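Local coordinates for PA14 domain-containing protein (Clostridium clariflavum, PDB 6QDI) that probably senses plant cell-wall polysaccharides outside the cell, as the calcium-binding tandem PA14 part of a membrane-anchored RsgI-like anti-sigma factor, at residues D7-I12 with S44-W49; F63-D68 with L79-W84; W84-G89 with E109-T114. All blocks are in the same frame, centred on the assembly; numbering follows the deposited sequence.

Interaction 1: D7-I12 with S44-W49. With CA (calcium ion), chain G.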
loop_
_atom_site.group_PDB
_atom_site.type_symbol
_atom_site.label_atom_id
_atom_site.label_comp_id
_atom_site.label_asym_id
_atom_site.label_seq_id
_atom_site.Cartn_x
_atom_site.Cartn_y
_atom_site.Cartn_z
ATOM N N ASP A 7 7.878 7.119 3.057
ATOM C CA ASP A 7 7.565 5.710 3.213
ATOM C C ASP A 7 6.724 5.348 2.003
ATOM O O ASP A 7 5.657 5.944 1.763
ATOM C CB ASP A 7 6.836 5.481 4.525
ATOM C CG ASP A 7 7.718 5.694 5.725
ATOM O OD1 ASP A 7 8.906 5.366 5.700
ATOM O OD2 ASP A 7 7.182 6.234 6.717
ATOM N N TYR A 8 7.213 4.361 1.269
ATOM C CA TYR A 8 6.636 3.947 0.017
ATOM C C TYR A 8 5.936 2.610 0.171
ATOM O O TYR A 8 6.532 1.630 0.655
ATOM C CB TYR A 8 7.761 3.830 -1.080
ATOM C CG TYR A 8 8.315 5.189 -1.483
ATOM C CD1 TYR A 8 9.159 5.911 -0.641
ATOM C CD2 TYR A 8 7.962 5.743 -2.692
ATOM C CE1 TYR A 8 9.620 7.166 -0.980
ATOM C CE2 TYR A 8 8.405 7.008 -3.059
ATOM C CZ TYR A 8 9.222 7.720 -2.196
ATOM O OH TYR A 8 9.649 8.974 -2.620
ATOM N N PHE A 9 4.684 2.580 -0.291
ATOM C CA PHE A 9 3.774 1.460 -0.104
ATOM C C PHE A 9 3.375 0.884 -1.445
ATOM O O PHE A 9 3.180 1.612 -2.429
ATOM C CB PHE A 9 2.520 1.928 0.643
ATOM C CG PHE A 9 2.827 2.448 2.031
ATOM C CD1 PHE A 9 2.795 1.598 3.123
ATOM C CD2 PHE A 9 3.086 3.789 2.261
ATOM C CE1 PHE A 9 3.082 2.070 4.396
ATOM C CE2 PHE A 9 3.374 4.255 3.537
ATOM C CZ PHE A 9 3.354 3.381 4.585
ATOM N N ASP A 10 3.192 -0.426 -1.474
ATOM C CA ASP A 10 2.936 -1.163 -2.700
ATOM C C ASP A 10 1.485 -1.103 -3.150
ATOM O O ASP A 10 1.176 -1.627 -4.197
ATOM C CB ASP A 10 3.340 -2.647 -2.555
ATOM C CG ASP A 10 4.347 -3.147 -3.601
ATOM O OD1 ASP A 10 4.837 -2.415 -4.406
ATOM O OD2 ASP A 10 4.801 -4.340 -3.466
ATOM N N ASN A 11 0.594 -0.524 -2.357
ATOM C CA ASN A 11 -0.835 -0.436 -2.672
ATOM C C ASN A 11 -1.270 1.022 -2.771
ATOM O O ASN A 11 -0.512 1.936 -2.410
ATOM C CB ASN A 11 -1.642 -1.148 -1.562
ATOM C CG ASN A 11 -1.336 -2.617 -1.525
ATOM O OD1 ASN A 11 -1.194 -3.257 -2.562
ATOM N ND2 ASN A 11 -1.342 -3.175 -0.326
ATOM N N ILE A 12 -2.508 1.268 -3.186
ATOM C CA ILE A 12 -3.025 2.653 -3.310
ATOM C C ILE A 12 -3.354 3.309 -1.982
ATOM O O ILE A 12 -3.607 4.508 -1.964
ATOM C CB ILE A 12 -4.274 2.736 -4.203
ATOM C CG1 ILE A 12 -5.479 1.991 -3.633
ATOM C CG2 ILE A 12 -3.952 2.245 -5.621
ATOM C CD1 ILE A 12 -6.796 2.483 -4.172
ATOM N N SER A 44 0.014 1.019 -9.186
ATOM C CA SER A 44 -0.789 1.215 -7.965
ATOM C C SER A 44 0.133 1.336 -6.762
ATOM O O SER A 44 0.720 0.340 -6.329
ATOM C CB SER A 44 -1.799 0.115 -7.767
ATOM O OG SER A 44 -1.230 -1.160 -7.739
ATOM N N TYR A 45 0.320 2.539 -6.221
ATOM C CA TYR A 45 1.267 2.723 -5.124
ATOM C C TYR A 45 0.913 3.986 -4.385
ATOM O O TYR A 45 0.059 4.766 -4.817
ATOM C CB TYR A 45 2.748 2.715 -5.630
ATOM C CG TYR A 45 3.037 3.739 -6.694
ATOM C CD1 TYR A 45 3.330 5.045 -6.349
ATOM C CD2 TYR A 45 3.012 3.411 -8.049
ATOM C CE1 TYR A 45 3.592 6.020 -7.336
ATOM C CE2 TYR A 45 3.267 4.366 -9.024
ATOM C CZ TYR A 45 3.541 5.660 -8.653
ATOM O OH TYR A 45 3.776 6.645 -9.593
ATOM N N SER A 46 1.546 4.175 -3.234
ATOM C CA SER A 46 1.234 5.345 -2.425
ATOM C C SER A 46 2.450 5.673 -1.577
ATOM O O SER A 46 3.365 4.840 -1.421
ATOM C CB SER A 46 -0.045 5.115 -1.593
ATOM O OG SER A 46 0.070 3.952 -0.762
ATOM N N VAL A 47 2.494 6.897 -1.067
ATOM C CA VAL A 47 3.633 7.412 -0.327
ATOM C C VAL A 47 3.147 8.291 0.790
ATOM O O VAL A 47 2.182 9.071 0.630
ATOM C CB VAL A 47 4.576 8.242 -1.253
ATOM C CG1 VAL A 47 5.878 8.527 -0.532
ATOM C CG2 VAL A 47 4.844 7.543 -2.573
ATOM N N ARG A 48 3.823 8.201 1.946
ATOM C CA ARG A 48 3.646 9.167 3.016
ATOM C C ARG A 48 4.989 9.829 3.296
ATOM O O ARG A 48 5.986 9.153 3.553
ATOM C CB ARG A 48 3.158 8.547 4.302
ATOM C CG ARG A 48 2.968 9.544 5.426
ATOM C CD ARG A 48 2.537 8.907 6.723
ATOM N NE ARG A 48 1.230 8.300 6.620
ATOM C CZ ARG A 48 0.967 7.000 6.712
ATOM N NH1 ARG A 48 1.910 6.105 6.802
ATOM N NH2 ARG A 48 -0.315 6.596 6.606
ATOM N N TRP A 49 4.994 11.159 3.266
ATOM C CA TRP A 49 6.152 11.948 3.694
ATOM C C TRP A 49 5.898 12.578 5.038
ATOM O O TRP A 49 4.825 13.160 5.279
ATOM C CB TRP A 49 6.478 13.063 2.688
ATOM C CG TRP A 49 7.073 12.571 1.419
ATOM C CD1 TRP A 49 8.364 12.256 1.193
ATOM C CD2 TRP A 49 6.398 12.355 0.169
ATOM N NE1 TRP A 49 8.551 11.850 -0.079
ATOM C CE2 TRP A 49 7.354 11.902 -0.741
ATOM C CE3 TRP A 49 5.049 12.479 -0.257
ATOM C CZ2 TRP A 49 7.034 11.589 -2.039
ATOM C CZ3 TRP A 49 4.753 12.169 -1.585
ATOM C CH2 TRP A 49 5.731 11.713 -2.429
HETATM CA CA CA G . 0.840 -1.991 -6.544
HETATM O O HOH W 1 6.666 9.119 6.340
HETATM O O HOH W 2 4.705 6.114 7.631
HETATM O O HOH W 3 3.163 -1.492 -6.474
HETATM O O HOH W 4 -1.115 -2.868 -5.334
HETATM O O HOH W 5 1.640 -4.213 -5.780
#
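Y8 and V47 meet side by side on one face of an antiparallel strand pair, while D7, F9, S46 and R48 occupy the other. The strand axes of 7-9 and 44-49 run at 161°. D7 with R48 and F9 with S46 are hydrogen-bonded pairs, two N-H...O bonds each, and Y8 with V47 is the non-hydrogen-bonded pair between them. V47 CG1 stands over the centre of the Y8 ring, 3.8 Å from its centroid, a CH-pi contact; V47 CG2 touches Y8 CD2 and CE2, 3.6 Å from CD2. Beyond the ring, Y8 OH passes W49 CZ2 at 3.7 Å, and both Y8 OH and W49 NE1 bond to D23.

S46 can be followed atom by atom. Its CB lies 3.3 Å from N11 O and also touches I12 O. Chi1 of 57° sets OG between the backbone N and the carbonyl carbon, where it donates to N11 O at 2.7 Å, brushes F9 CB and accepts from L14 N. One hydroxyl thus pins the loop just after the metal ligand D10.

At that end D10 O and S44 O come within 2.9 Å of each other. Both bind the calcium ion, D10 O at 2.4 Å, joined by S44 OG, D42 and three waters; D10 OD1 accepts from one of those waters and from R40 N. Two carbonyl oxygens so close would repel, so the cation they share is what plausibly makes this approach of loop and strand tolerable.

Interaction 2: F63-D68 with L79-W84. With CA (calcium ion), chain D.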
loop_
_atom_site.group_PDB
_atom_site.type_symbol
_atom_site.label_atom_id
_atom_site.label_comp_id
_atom_site.label_asym_id
_atom_site.label_seq_id
_atom_site.Cartn_x
_atom_site.Cartn_y
_atom_site.Cartn_z
ATOM N N PHE A 63 0.367 26.878 0.155
ATOM C CA PHE A 63 0.946 25.647 -0.358
ATOM C C PHE A 63 0.186 25.225 -1.599
ATOM O O PHE A 63 -1.064 25.291 -1.593
ATOM C CB PHE A 63 0.925 24.537 0.714
ATOM C CG PHE A 63 1.885 24.840 1.848
ATOM C CD1 PHE A 63 1.493 25.622 2.942
ATOM C CD2 PHE A 63 3.185 24.415 1.796
ATOM C CE1 PHE A 63 2.401 25.969 3.920
ATOM C CE2 PHE A 63 4.074 24.722 2.782
ATOM C CZ PHE A 63 3.694 25.485 3.859
ATOM N N TYR A 64 0.918 24.843 -2.636
ATOM C CA TYR A 64 0.344 24.436 -3.895
ATOM C C TYR A 64 0.722 22.982 -4.136
ATOM O O TYR A 64 1.904 22.621 -4.011
ATOM C CB TYR A 64 0.894 25.258 -5.071
ATOM C CG TYR A 64 0.855 26.752 -4.883
ATOM C CD1 TYR A 64 1.810 27.405 -4.126
ATOM C CD2 TYR A 64 -0.113 27.522 -5.496
ATOM C CE1 TYR A 64 1.813 28.789 -3.983
ATOM C CE2 TYR A 64 -0.122 28.919 -5.365
ATOM C CZ TYR A 64 0.803 29.523 -4.576
ATOM O OH TYR A 64 0.765 30.900 -4.462
ATOM N N ILE A 65 -0.252 22.190 -4.564
ATOM C CA ILE A 65 -0.017 20.838 -4.975
ATOM C C ILE A 65 -0.474 20.623 -6.404
ATOM O O ILE A 65 -1.568 21.010 -6.782
ATOM C CB ILE A 65 -0.667 19.865 -3.995
ATOM C CG1 ILE A 65 0.148 19.888 -2.675
ATOM C CG2 ILE A 65 -0.624 18.444 -4.535
ATOM C CD1 ILE A 65 -0.177 18.943 -1.562
ATOM N N SER A 66 0.399 19.980 -7.181
ATOM C CA SER A 66 0.062 19.346 -8.463
ATOM C C SER A 66 0.076 17.851 -8.206
ATOM O O SER A 66 1.046 17.356 -7.612
ATOM C CB SER A 66 1.118 19.726 -9.516
ATOM O OG SER A 66 1.283 21.122 -9.622
ATOM N N ARG A 67 -0.978 17.135 -8.623
ATOM C CA ARG A 67 -1.127 15.750 -8.198
ATOM C C ARG A 67 -1.767 14.893 -9.283
ATOM O O ARG A 67 -2.736 15.289 -9.945
ATOM C CB ARG A 67 -1.992 15.656 -6.937
ATOM C CG ARG A 67 -3.439 16.122 -7.141
ATOM C CD ARG A 67 -4.292 16.130 -5.917
ATOM N NE ARG A 67 -5.660 16.496 -6.218
ATOM C CZ ARG A 67 -6.624 15.670 -6.563
ATOM N NH1 ARG A 67 -7.845 16.149 -6.754
ATOM N NH2 ARG A 67 -6.393 14.359 -6.687
ATOM N N ASP A 68 -1.298 13.650 -9.320
ATOM C CA ASP A 68 -1.966 12.572 -10.070
ATOM C C ASP A 68 -1.551 11.334 -9.294
ATOM O O ASP A 68 -0.405 10.930 -9.442
ATOM C CB ASP A 68 -1.524 12.577 -11.512
ATOM C CG ASP A 68 -2.106 11.456 -12.295
ATOM O OD1 ASP A 68 -2.680 10.515 -11.685
ATOM O OD2 ASP A 68 -1.974 11.476 -13.566
ATOM N N LEU A 79 -5.076 19.837 8.433
ATOM C CA LEU A 79 -5.257 19.332 7.068
ATOM C C LEU A 79 -5.682 20.499 6.197
ATOM O O LEU A 79 -6.821 20.938 6.248
ATOM C CB LEU A 79 -6.311 18.229 7.099
ATOM C CG LEU A 79 -6.660 17.542 5.794
ATOM C CD1 LEU A 79 -5.433 16.954 5.093
ATOM C CD2 LEU A 79 -7.705 16.454 6.036
ATOM N N ILE A 80 -4.774 20.988 5.360
ATOM C CA ILE A 80 -5.036 22.188 4.561
ATOM C C ILE A 80 -5.316 21.881 3.099
ATOM O O ILE A 80 -5.855 22.724 2.428
ATOM C CB ILE A 80 -3.923 23.241 4.686
ATOM C CG1 ILE A 80 -2.574 22.756 4.158
ATOM C CG2 ILE A 80 -3.842 23.748 6.115
ATOM C CD1 ILE A 80 -1.561 23.868 3.986
ATOM N N ILE A 81 -4.947 20.693 2.601
ATOM C CA ILE A 81 -5.348 20.239 1.283
ATOM C C ILE A 81 -5.870 18.810 1.448
ATOM O O ILE A 81 -5.112 17.928 1.838
ATOM C CB ILE A 81 -4.201 20.288 0.236
ATOM C CG1 ILE A 81 -3.719 21.720 0.034
ATOM C CG2 ILE A 81 -4.673 19.693 -1.083
ATOM C CD1 ILE A 81 -2.495 21.866 -0.852
ATOM N N ASP A 82 -7.152 18.634 1.196
ATOM C CA ASP A 82 -7.806 17.328 1.389
ATOM C C ASP A 82 -8.395 16.899 0.060
ATOM O O ASP A 82 -9.537 17.232 -0.268
ATOM C CB ASP A 82 -8.887 17.447 2.461
ATOM C CG ASP A 82 -9.524 16.111 2.817
ATOM O OD1 ASP A 82 -9.085 15.068 2.259
ATOM O OD2 ASP A 82 -10.453 16.089 3.654
ATOM N N LYS A 83 -7.581 16.200 -0.731
ATOM C CA LYS A 83 -7.903 15.905 -2.133
ATOM C C LYS A 83 -7.550 14.462 -2.471
ATOM O O LYS A 83 -6.805 14.173 -3.404
ATOM C CB LYS A 83 -7.223 16.914 -3.072
ATOM C CG LYS A 83 -7.734 18.354 -2.901
ATOM C CD LYS A 83 -9.150 18.528 -3.437
ATOM C CE LYS A 83 -9.634 19.897 -3.059
ATOM N NZ LYS A 83 -11.001 20.150 -3.473
ATOM N N TRP A 84 -8.139 13.550 -1.706
ATOM C CA TRP A 84 -7.826 12.115 -1.776
ATOM C C TRP A 84 -8.770 11.464 -2.769
ATOM O O TRP A 84 -9.690 10.753 -2.412
ATOM C CB TRP A 84 -7.930 11.508 -0.403
ATOM C CG TRP A 84 -7.302 10.170 -0.241
ATOM C CD1 TRP A 84 -7.949 8.981 -0.042
ATOM C CD2 TRP A 84 -5.902 9.876 -0.213
ATOM N NE1 TRP A 84 -7.031 7.980 0.123
ATOM C CE2 TRP A 84 -5.766 8.492 0.013
ATOM C CE3 TRP A 84 -4.746 10.649 -0.346
ATOM C CZ2 TRP A 84 -4.517 7.871 0.154
ATOM C CZ3 TRP A 84 -3.512 10.044 -0.241
ATOM C CH2 TRP A 84 -3.393 8.650 0.013
HETATM CA CA CA D . -2.607 8.227 -12.091
#
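The guanidinium of R67 has K83 O over one face, 3.3 Å above its plane and displaced toward the rim at NH2. The carbonyl and NH2 do not form a hydrogen bond, since the angle is poor; each nitrogen has a partner outside the two segments, NE in E92, NH1 in D85 and NH2 in N69 O. These three anchors fix the rotation of the group, and the two carboxylates would be expected to offset its charge in this buried setting. The other flat group, the F63 ring, meets I80 obliquely: I80 CD1 comes to 3.7 Å from F63 CD1, with W123 and I96 also touching F63.

K83 crosses the R67 side chain at about a right angle, and its CB lies 3.5 Å from R67 NE. Its chain then bends at chi2 (-71°), which sets CD aside, and the end of the side chain leads away; K83 NZ is 6.1 Å from R67 NH1, like charges not in contact. Between the ends of the contact, I81 CD1 fits against I65, 3.8 Å from I65 CG1, and lies equally close to F63 O.

No hydrogen bond links the two segments. Their strand axes run 18° from parallel at 8.6 Å, well beyond the spacing of neighbours in one sheet, and F63, I65, R67, I80, I81 and K83 all direct CB toward the opposite strand. I80 and I81 together form a classic beta bulge against strand 71-75, which brings two successive isoleucines to the interface. Strand 63-68 ends at D68, whose OD1 binds calcium at 2.3 Å. This is two sheets packed face to face, the beta-sandwich of the PA14 domain, with a calcium site at its end.

Interaction 3: W84-G89 with E109-T114. With CA (calcium ion), chain D.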
loop_
_atom_site.group_PDB
_atom_site.type_symbol
_atom_site.label_atom_id
_atom_site.label_comp_id
_atom_site.label_asym_id
_atom_site.label_seq_id
_atom_site.Cartn_x
_atom_site.Cartn_y
_atom_site.Cartn_z
ATOM N N TRP A 84 -8.139 13.550 -1.706
ATOM C CA TRP A 84 -7.826 12.115 -1.776
ATOM C C TRP A 84 -8.770 11.464 -2.769
ATOM O O TRP A 84 -9.690 10.753 -2.412
ATOM C CB TRP A 84 -7.930 11.508 -0.403
ATOM C CG TRP A 84 -7.302 10.170 -0.241
ATOM C CD1 TRP A 84 -7.949 8.981 -0.042
ATOM C CD2 TRP A 84 -5.902 9.876 -0.213
ATOM N NE1 TRP A 84 -7.031 7.980 0.123
ATOM C CE2 TRP A 84 -5.766 8.492 0.013
ATOM C CE3 TRP A 84 -4.746 10.649 -0.346
ATOM C CZ2 TRP A 84 -4.517 7.871 0.154
ATOM C CZ3 TRP A 84 -3.512 10.044 -0.241
ATOM C CH2 TRP A 84 -3.393 8.650 0.013
ATOM N N ASP A 85 -8.537 11.734 -4.046
ATOM C CA ASP A 85 -9.465 11.293 -5.086
ATOM C C ASP A 85 -8.710 10.997 -6.372
ATOM O O ASP A 85 -7.498 11.232 -6.473
ATOM C CB ASP A 85 -10.636 12.273 -5.257
ATOM C CG ASP A 85 -10.174 13.620 -5.733
ATOM O OD1 ASP A 85 -9.412 13.691 -6.723
ATOM O OD2 ASP A 85 -10.586 14.628 -5.108
ATOM N N ASN A 86 -9.462 10.441 -7.341
ATOM C CA ASN A 86 -8.858 9.985 -8.598
ATOM C C ASN A 86 -8.738 10.995 -9.667
ATOM O O ASN A 86 -8.305 10.659 -10.769
ATOM C CB ASN A 86 -9.618 8.766 -9.089
ATOM C CG ASN A 86 -9.357 7.588 -8.197
ATOM O OD1 ASN A 86 -8.259 7.115 -8.165
ATOM N ND2 ASN A 86 -10.317 7.180 -7.408
ATOM N N LEU A 87 -9.106 12.235 -9.398
ATOM C CA LEU A 87 -8.917 13.253 -10.368
ATOM C C LEU A 87 -7.386 13.523 -10.496
ATOM O O LEU A 87 -6.486 12.996 -9.734
ATOM C CB LEU A 87 -9.687 14.507 -9.964
ATOM C CG LEU A 87 -11.182 14.332 -9.718
ATOM C CD1 LEU A 87 -11.789 15.634 -9.217
ATOM C CD2 LEU A 87 -11.847 13.867 -11.015
ATOM N N VAL A 88 -7.107 14.402 -11.433
ATOM C CA VAL A 88 -5.798 15.042 -11.562
ATOM C C VAL A 88 -5.995 16.489 -11.164
ATOM O O VAL A 88 -6.881 17.178 -11.693
ATOM C CB VAL A 88 -5.270 14.907 -12.985
ATOM C CG1 VAL A 88 -4.000 15.715 -13.162
ATOM C CG2 VAL A 88 -5.033 13.415 -13.302
ATOM N N GLY A 89 -5.187 16.952 -10.206
ATOM C CA GLY A 89 -5.343 18.298 -9.662
ATOM C C GLY A 89 -4.133 19.136 -9.966
ATOM O O GLY A 89 -3.020 18.795 -9.641
ATOM N N GLU A 109 0.397 12.775 2.270
ATOM C CA GLU A 109 0.044 11.455 1.784
ATOM C C GLU A 109 -0.381 11.555 0.314
ATOM O O GLU A 109 -1.017 12.533 -0.082
ATOM C CB GLU A 109 -1.067 10.867 2.645
ATOM C CG GLU A 109 -0.579 10.499 4.025
ATOM C CD GLU A 109 -1.628 10.074 5.025
ATOM O OE1 GLU A 109 -2.831 10.088 4.705
ATOM O OE2 GLU A 109 -1.214 9.644 6.123
ATOM N N TYR A 110 -0.027 10.537 -0.459
ATOM C CA TYR A 110 -0.185 10.574 -1.909
ATOM C C TYR A 110 -0.516 9.172 -2.421
ATOM O O TYR A 110 0.021 8.184 -1.891
ATOM C CB TYR A 110 1.171 11.045 -2.517
ATOM C CG TYR A 110 1.286 10.707 -3.983
ATOM C CD1 TYR A 110 0.692 11.486 -4.960
ATOM C CD2 TYR A 110 1.888 9.520 -4.383
ATOM C CE1 TYR A 110 0.711 11.101 -6.290
ATOM C CE2 TYR A 110 1.870 9.093 -5.699
ATOM C CZ TYR A 110 1.265 9.888 -6.655
ATOM O OH TYR A 110 1.266 9.462 -7.955
ATOM N N PHE A 111 -1.303 9.082 -3.498
ATOM C CA PHE A 111 -1.439 7.819 -4.205
ATOM C C PHE A 111 -1.498 7.963 -5.692
ATOM O O PHE A 111 -2.012 8.963 -6.215
ATOM C CB PHE A 111 -2.632 6.964 -3.687
ATOM C CG PHE A 111 -4.015 7.435 -4.097
ATOM C CD1 PHE A 111 -4.600 6.995 -5.282
ATOM C CD2 PHE A 111 -4.754 8.278 -3.290
ATOM C CE1 PHE A 111 -5.871 7.381 -5.643
ATOM C CE2 PHE A 111 -6.043 8.650 -3.645
ATOM C CZ PHE A 111 -6.612 8.223 -4.814
ATOM N N ASN A 112 -1.059 6.910 -6.381
ATOM C CA ASN A 112 -1.290 6.704 -7.807
ATOM C C ASN A 112 -2.198 5.515 -7.978
ATOM O O ASN A 112 -1.896 4.430 -7.476
ATOM C CB ASN A 112 -0.014 6.510 -8.593
ATOM C CG ASN A 112 -0.270 6.574 -10.085
ATOM O OD1 ASN A 112 -1.265 7.157 -10.487
ATOM N ND2 ASN A 112 0.607 5.996 -10.916
ATOM N N ASN A 113 -3.298 5.695 -8.719
ATOM C CA ASN A 113 -4.245 4.629 -9.028
ATOM C C ASN A 113 -4.362 4.513 -10.558
ATOM O O ASN A 113 -5.354 4.962 -11.134
ATOM C CB ASN A 113 -5.586 4.924 -8.395
ATOM C CG ASN A 113 -6.601 3.819 -8.603
ATOM O OD1 ASN A 113 -6.317 2.737 -9.046
ATOM N ND2 ASN A 113 -7.801 4.109 -8.234
ATOM N N THR A 114 -3.338 3.896 -11.148
ATOM C CA THR A 114 -3.125 3.674 -12.599
ATOM C C THR A 114 -2.633 4.920 -13.316
ATOM O O THR A 114 -2.827 6.069 -12.880
ATOM C CB THR A 114 -4.334 3.096 -13.360
ATOM O OG1 THR A 114 -5.333 4.090 -13.623
ATOM C CG2 THR A 114 -4.920 1.908 -12.631
HETATM CA CA CA D . -2.607 8.227 -12.091
HETATM O O HOH W 6 -9.143 5.404 -5.725
#
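The loop leaving strand 78-83 and the C-terminal end of strand 104-113 meet beside a calcium site of the PA14 beta-sandwich, with W84 and F111 as the main contact. The pair is T-shaped: the edge of F111 points at the face of W84, the planes are 70° apart and the six-membered ring centroids 4.6 Å apart. F111 CD2 hangs over the six-membered ring of W84, 3.5 Å from both CE2 and CZ2, while F111 CE2 is nearer the ring fusion, 3.6 Å from W84 CD2. The indole's own edge is also used, W84 CZ3 lying 3.5 Å from Y110 N near the ring plane.

Farther along, F111 CZ touches D85 O, and N86 OD1 sits in the plane of the F111 ring, 3.5 Å from CE1. D85 OD1 accepts from L87 N, an Asx turn, and also holds R67 in a salt bridge. On the second strand, N112 OD1 and T114 O bind the calcium ion together with D68, N69 and N116, while N113 between them faces the loop.

N113 OD1 takes V185 N of the second PA14 domain, and its other amide atom, ND2, donates to N86 OD1 at 3.0 Å, from 36° above that carbonyl's plane; a water accepts from N86 ND2 at 2.7 Å.

All three contacts lie in the first PA14 domain and follow one another along the chain. Interactions 1 and 3 (centres about 11 Å apart) share a sheet through neighbouring strands 44-53 and 104-113, joined by the salt bridge R48 NE to E109 OE2 at 2.8 Å. Interaction 2 spans from that sheet to the facing one; it shares W84 with interaction 3 (about 10 Å between centres), where Y110 OH also reaches D68 O. Interactions 1 and 2 are about 16 Å apart. Two calcium sites are involved: one in interaction 1, the other bound by D68 of interaction 2 and N112 and T114 of interaction 3, so metal binding ties distant parts of the chain.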